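Local atomic coordinates of uncharacterized protein HI_0666 (Haemophilus influenzae, PDB entry 7CZO), a protein that forms the N-terminal domain of a HipA toxin, probably as a separate protein, in a HipBA toxin-antitoxin system with three-component regulation. Residues L20-Y31 / S49-F60. Numbering follows the deposited sequence.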
loop_
_atom_site.group_PDB
_atom_site.type_symbol
_atom_site.label_atom_id
_atom_site.label_comp_id
_atom_site.label_asym_id
_atom_site.label_seq_id
_atom_site.Cartn_x
_atom_site.Cartn_y
_atom_site.Cartn_z
ATOM N N LEU A 20 -1.103 4.073 -4.102
ATOM C CA LEU A 20 -1.920 3.006 -3.561
ATOM C C LEU A 20 -3.032 3.697 -2.792
ATOM O O LEU A 20 -2.738 4.496 -1.896
ATOM C CB LEU A 20 -1.069 2.134 -2.656
ATOM C CG LEU A 20 -1.824 1.097 -1.846
ATOM C CD1 LEU A 20 -2.329 -0.031 -2.703
ATOM C CD2 LEU A 20 -0.901 0.560 -0.772
ATOM N N ARG A 21 -4.289 3.421 -3.155
ATOM C CA ARG A 21 -5.440 4.184 -2.629
ATOM C C ARG A 21 -6.402 3.208 -2.095
ATOM O O ARG A 21 -6.471 2.090 -2.609
ATOM C CB ARG A 21 -6.162 5.008 -3.700
ATOM C CG ARG A 21 -5.243 5.525 -4.790
ATOM C CD ARG A 21 -5.735 6.777 -5.473
ATOM N NE ARG A 21 -4.986 7.959 -5.042
ATOM C CZ ARG A 21 -5.154 9.178 -5.553
ATOM N NH1 ARG A 21 -6.048 9.382 -6.527
ATOM N NH2 ARG A 21 -4.423 10.198 -5.091
ATOM N N GLU A 22 -7.117 3.612 -1.041
ATOM C CA GLU A 22 -8.265 2.846 -0.532
ATOM C C GLU A 22 -9.529 3.695 -0.563
ATOM O O GLU A 22 -9.487 4.929 -0.366
ATOM C CB GLU A 22 -8.044 2.376 0.875
ATOM C CG GLU A 22 -9.128 1.443 1.375
ATOM C CD GLU A 22 -9.132 1.279 2.888
ATOM O OE1 GLU A 22 -8.514 2.113 3.604
ATOM O OE2 GLU A 22 -9.786 0.319 3.360
ATOM N N ASP A 23 -10.641 3.015 -0.859
ATOM C CA ASP A 23 -11.971 3.623 -0.896
ATOM C C ASP A 23 -12.993 2.545 -0.497
ATOM O O ASP A 23 -12.598 1.375 -0.211
ATOM C CB ASP A 23 -12.229 4.279 -2.291
ATOM C CG ASP A 23 -12.516 3.247 -3.475
ATOM O OD1 ASP A 23 -12.730 1.983 -3.288
ATOM O OD2 ASP A 23 -12.539 3.764 -4.637
ATOM N N HIS A 24 -14.280 2.911 -0.482
ATOM C CA HIS A 24 -15.368 1.991 -0.053
ATOM C C HIS A 24 -15.298 0.678 -0.789
ATOM O O HIS A 24 -15.508 -0.372 -0.179
ATOM C CB HIS A 24 -16.795 2.648 -0.148
ATOM C CG HIS A 24 -17.606 2.311 -1.391
ATOM N ND1 HIS A 24 -17.900 3.242 -2.370
ATOM C CD2 HIS A 24 -18.252 1.172 -1.765
ATOM C CE1 HIS A 24 -18.666 2.691 -3.297
ATOM N NE2 HIS A 24 -18.881 1.430 -2.963
ATOM N N ARG A 25 -15.012 0.726 -2.096
ATOM C CA ARG A 25 -14.946 -0.506 -2.891
ATOM C C ARG A 25 -13.705 -1.321 -2.553
ATOM O O ARG A 25 -13.755 -2.548 -2.507
ATOM C CB ARG A 25 -14.989 -0.190 -4.387
ATOM C CG ARG A 25 -16.328 -0.500 -5.001
ATOM C CD ARG A 25 -16.337 -0.142 -6.458
ATOM N NE ARG A 25 -16.419 1.298 -6.609
ATOM C CZ ARG A 25 -17.544 1.996 -6.505
ATOM N NH1 ARG A 25 -18.663 1.370 -6.226
ATOM N NH2 ARG A 25 -17.551 3.320 -6.663
ATOM N N GLY A 26 -12.577 -0.644 -2.333
ATOM C CA GLY A 26 -11.375 -1.338 -1.868
ATOM C C GLY A 26 -10.088 -0.661 -2.268
ATOM O O GLY A 26 -9.927 0.552 -2.095
ATOM N N PHE A 27 -9.184 -1.451 -2.828
ATOM C CA PHE A 27 -7.774 -1.059 -2.995
ATOM C C PHE A 27 -7.282 -0.941 -4.433
ATOM O O PHE A 27 -7.557 -1.779 -5.287
ATOM C CB PHE A 27 -6.920 -2.060 -2.244
ATOM C CG PHE A 27 -7.310 -2.177 -0.807
ATOM C CD1 PHE A 27 -6.982 -1.158 0.098
ATOM C CD2 PHE A 27 -8.056 -3.257 -0.366
ATOM C CE1 PHE A 27 -7.366 -1.239 1.419
ATOM C CE2 PHE A 27 -8.451 -3.342 0.958
ATOM C CZ PHE A 27 -8.104 -2.333 1.852
ATOM N N HIS A 28 -6.494 0.080 -4.676
ATOM C CA HIS A 28 -6.152 0.467 -6.022
ATOM C C HIS A 28 -4.698 0.790 -6.053
ATOM O O HIS A 28 -4.279 1.773 -5.487
ATOM C CB HIS A 28 -7.015 1.677 -6.420
ATOM C CG HIS A 28 -8.455 1.486 -6.045
ATOM N ND1 HIS A 28 -9.214 0.446 -6.540
ATOM C CD2 HIS A 28 -9.242 2.133 -5.158
ATOM C CE1 HIS A 28 -10.412 0.478 -6.001
ATOM N NE2 HIS A 28 -10.451 1.486 -5.151
ATOM N N PHE A 29 -3.925 -0.068 -6.691
ATOM C CA PHE A 29 -2.560 0.256 -6.999
ATOM C C PHE A 29 -2.482 0.636 -8.454
ATOM O O PHE A 29 -3.085 -0.040 -9.282
ATOM C CB PHE A 29 -1.618 -0.925 -6.731
ATOM C CG PHE A 29 -0.207 -0.653 -7.170
ATOM C CD1 PHE A 29 0.484 0.454 -6.663
ATOM C CD2 PHE A 29 0.408 -1.443 -8.119
ATOM C CE1 PHE A 29 1.761 0.769 -7.078
ATOM C CE2 PHE A 29 1.684 -1.143 -8.536
ATOM C CZ PHE A 29 2.362 -0.035 -8.011
ATOM N N SER A 30 -1.701 1.674 -8.761
ATOM C CA SER A 30 -1.438 2.070 -10.136
ATOM C C SER A 30 -0.036 2.640 -10.307
ATOM O O SER A 30 0.451 3.372 -9.441
ATOM C CB SER A 30 -2.451 3.123 -10.595
ATOM O OG SER A 30 -2.324 4.332 -9.844
ATOM N N TYR A 31 0.609 2.297 -11.423
ATOM C CA TYR A 31 1.969 2.782 -11.739
ATOM C C TYR A 31 1.904 4.169 -12.368
ATOM O O TYR A 31 1.100 4.406 -13.240
ATOM C CB TYR A 31 2.647 1.843 -12.763
ATOM C CG TYR A 31 3.190 0.545 -12.221
ATOM C CD1 TYR A 31 4.294 0.545 -11.381
ATOM C CD2 TYR A 31 2.630 -0.669 -12.566
ATOM C CE1 TYR A 31 4.814 -0.621 -10.889
ATOM C CE2 TYR A 31 3.121 -1.867 -12.050
ATOM C CZ TYR A 31 4.226 -1.826 -11.218
ATOM O OH TYR A 31 4.783 -2.981 -10.707
ATOM N N SER A 49 -1.097 -2.059 -15.316
ATOM C CA SER A 49 -1.561 -1.018 -14.429
ATOM C C SER A 49 -2.756 -0.327 -15.085
ATOM O O SER A 49 -2.741 -0.081 -16.279
ATOM C CB SER A 49 -0.454 -0.029 -14.223
ATOM O OG SER A 49 -0.827 0.948 -13.304
ATOM N N PRO A 50 -3.789 0.014 -14.318
ATOM C CA PRO A 50 -3.940 -0.077 -12.885
ATOM C C PRO A 50 -4.538 -1.365 -12.502
ATOM O O PRO A 50 -5.047 -2.069 -13.353
ATOM C CB PRO A 50 -4.965 0.998 -12.586
ATOM C CG PRO A 50 -5.862 0.917 -13.764
ATOM C CD PRO A 50 -4.958 0.662 -14.936
ATOM N N PHE A 51 -4.465 -1.623 -11.200
ATOM C CA PHE A 51 -4.981 -2.797 -10.535
ATOM C C PHE A 51 -5.975 -2.339 -9.457
ATOM O O PHE A 51 -5.861 -1.241 -8.883
ATOM C CB PHE A 51 -3.857 -3.590 -9.854
ATOM C CG PHE A 51 -2.645 -3.804 -10.716
ATOM C CD1 PHE A 51 -1.644 -2.857 -10.762
ATOM C CD2 PHE A 51 -2.508 -4.951 -11.464
ATOM C CE1 PHE A 51 -0.556 -3.024 -11.564
ATOM C CE2 PHE A 51 -1.418 -5.131 -12.271
ATOM C CZ PHE A 51 -0.453 -4.156 -12.332
ATOM N N HIS A 52 -6.945 -3.207 -9.185
ATOM C CA HIS A 52 -8.089 -2.885 -8.334
ATOM C C HIS A 52 -8.413 -4.149 -7.617
ATOM O O HIS A 52 -8.368 -5.197 -8.233
ATOM C CB HIS A 52 -9.299 -2.517 -9.167
ATOM C CG HIS A 52 -9.121 -1.295 -10.006
ATOM N ND1 HIS A 52 -8.879 -0.048 -9.470
ATOM C CD2 HIS A 52 -9.196 -1.118 -11.346
ATOM C CE1 HIS A 52 -8.789 0.844 -10.446
ATOM N NE2 HIS A 52 -8.969 0.218 -11.597
ATOM N N SER A 53 -8.723 -4.078 -6.324
ATOM C CA SER A 53 -9.193 -5.279 -5.623
ATOM C C SER A 53 -10.113 -4.892 -4.483
ATOM O O SER A 53 -10.115 -3.744 -4.023
ATOM C CB SER A 53 -8.002 -6.099 -5.126
ATOM O OG SER A 53 -8.412 -7.322 -4.545
ATOM N N ASP A 54 -10.932 -5.835 -4.050
ATOM C CA ASP A 54 -11.823 -5.564 -2.922
ATOM C C ASP A 54 -11.120 -5.948 -1.628
ATOM O O ASP A 54 -11.631 -5.711 -0.553
ATOM C CB ASP A 54 -13.178 -6.277 -3.068
ATOM C CG ASP A 54 -13.050 -7.788 -3.191
ATOM O OD1 ASP A 54 -11.904 -8.305 -3.210
ATOM O OD2 ASP A 54 -14.110 -8.459 -3.264
ATOM N N THR A 55 -9.956 -6.562 -1.724
ATOM C CA THR A 55 -9.163 -6.785 -0.534
ATOM C C THR A 55 -7.701 -6.544 -0.822
ATOM O O THR A 55 -7.210 -6.824 -1.930
ATOM C CB THR A 55 -9.229 -8.216 -0.079
ATOM O OG1 THR A 55 -8.655 -8.994 -1.115
ATOM C CG2 THR A 55 -10.669 -8.643 0.195
ATOM N N LEU A 56 -7.020 -6.072 0.216
ATOM C CA LEU A 56 -5.661 -5.629 0.128
ATOM C C LEU A 56 -4.802 -6.610 -0.675
ATOM O O LEU A 56 -4.553 -7.762 -0.302
ATOM C CB LEU A 56 -5.101 -5.427 1.556
ATOM C CG LEU A 56 -3.646 -4.962 1.619
ATOM C CD1 LEU A 56 -3.475 -3.561 1.039
ATOM C CD2 LEU A 56 -3.127 -5.040 3.035
ATOM N N PHE A 57 -4.336 -6.135 -1.807
ATOM C CA PHE A 57 -3.372 -6.883 -2.584
ATOM C C PHE A 57 -2.450 -7.735 -1.703
ATOM O O PHE A 57 -1.754 -7.236 -0.846
ATOM C CB PHE A 57 -2.559 -5.895 -3.396
ATOM C CG PHE A 57 -3.408 -5.017 -4.294
ATOM C CD1 PHE A 57 -4.009 -5.541 -5.408
ATOM C CD2 PHE A 57 -3.609 -3.695 -4.005
ATOM C CE1 PHE A 57 -4.778 -4.767 -6.229
ATOM C CE2 PHE A 57 -4.378 -2.908 -4.821
ATOM C CZ PHE A 57 -4.974 -3.451 -5.938
ATOM N N PRO A 58 -2.442 -9.035 -1.914
ATOM C CA PRO A 58 -1.481 -9.907 -1.236
ATOM C C PRO A 58 -0.056 -9.378 -1.135
ATOM O O PRO A 58 0.602 -9.570 -0.103
ATOM C CB PRO A 58 -1.492 -11.164 -2.120
ATOM C CG PRO A 58 -2.913 -11.241 -2.592
ATOM C CD PRO A 58 -3.337 -9.798 -2.805
ATOM N N TYR A 59 0.435 -8.744 -2.194
ATOM C CA TYR A 59 1.794 -8.254 -2.163
ATOM C C TYR A 59 1.950 -7.204 -1.048
ATOM O O TYR A 59 2.903 -7.269 -0.243
ATOM C CB TYR A 59 2.251 -7.682 -3.516
ATOM C CG TYR A 59 3.648 -7.179 -3.408
ATOM C CD1 TYR A 59 4.709 -8.079 -3.336
ATOM C CD2 TYR A 59 3.918 -5.813 -3.236
ATOM C CE1 TYR A 59 6.015 -7.641 -3.164
ATOM C CE2 TYR A 59 5.228 -5.358 -3.064
ATOM C CZ TYR A 59 6.270 -6.287 -3.029
ATOM O OH TYR A 59 7.566 -5.893 -2.859
ATOM N N PHE A 60 1.026 -6.247 -0.994
ATOM C CA PHE A 60 1.100 -5.199 0.014
ATOM C C PHE A 60 0.769 -5.763 1.400
ATOM O O PHE A 60 1.399 -5.429 2.381
ATOM C CB PHE A 60 0.173 -4.042 -0.341
ATOM C CG PHE A 60 0.689 -3.157 -1.433
ATOM C CD1 PHE A 60 1.619 -2.158 -1.168
ATOM C CD2 PHE A 60 0.219 -3.283 -2.731
ATOM C CE1 PHE A 60 2.093 -1.322 -2.193
ATOM C CE2 PHE A 60 0.691 -2.441 -3.769
ATOM C CZ PHE A 60 1.628 -1.468 -3.503
#
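Strand 51-53 is an outermost strand of an antiparallel sheet, and it pairs with strand 27-31. Phe27 and Ser53 form a hydrogen-bonded pair: Phe27 N gives a nearly straight bond to Ser53 O (2.7 Å), and Ser53 N returns one to Phe27 O. Further along, Phe51 N meets Phe29 O almost along the C=O axis at 2.8 Å, while the reverse bond from Phe29 N to Phe51 O is weak. Just before strand 51-53 the Ser49 side chain bonds to strand 27-31. Its OG, anti to the backbone N (chi1 -176°), accepts from Tyr31 N at 2.7 Å.

One face of the sheet carries His28 and His52. Their ND1 atoms share a hydrogen bond of 3.0 Å, with the rings at 68°. NE2 of His28 donates to Asp23 OD1, so both nitrogens of this ring are engaged, which should hold its rotation. The same OD1 accepts from Gly26 N, tying the histidine to the turn.

The other face, with Phe27, Phe29 and Phe51, is largely aromatic. Phe60, on the helix after the strand, points its edge at the face of Phe29, with planes at 60°. Leu20 CD2 sits over a face of Phe60, 3.9 Å from the ring centroid. Phe29 and Phe51 lie rim to rim in nearly parallel planes, CD2 of Phe29 3.6 Å from CD1 of Phe51, and Phe44 joins this cluster. Leu56 CB lies over one face of Phe27. Leu20 and Phe60 also reach helix 82-91. This is the packing of an antiparallel sheet with helices against one face, here within the HipA N-terminal domain.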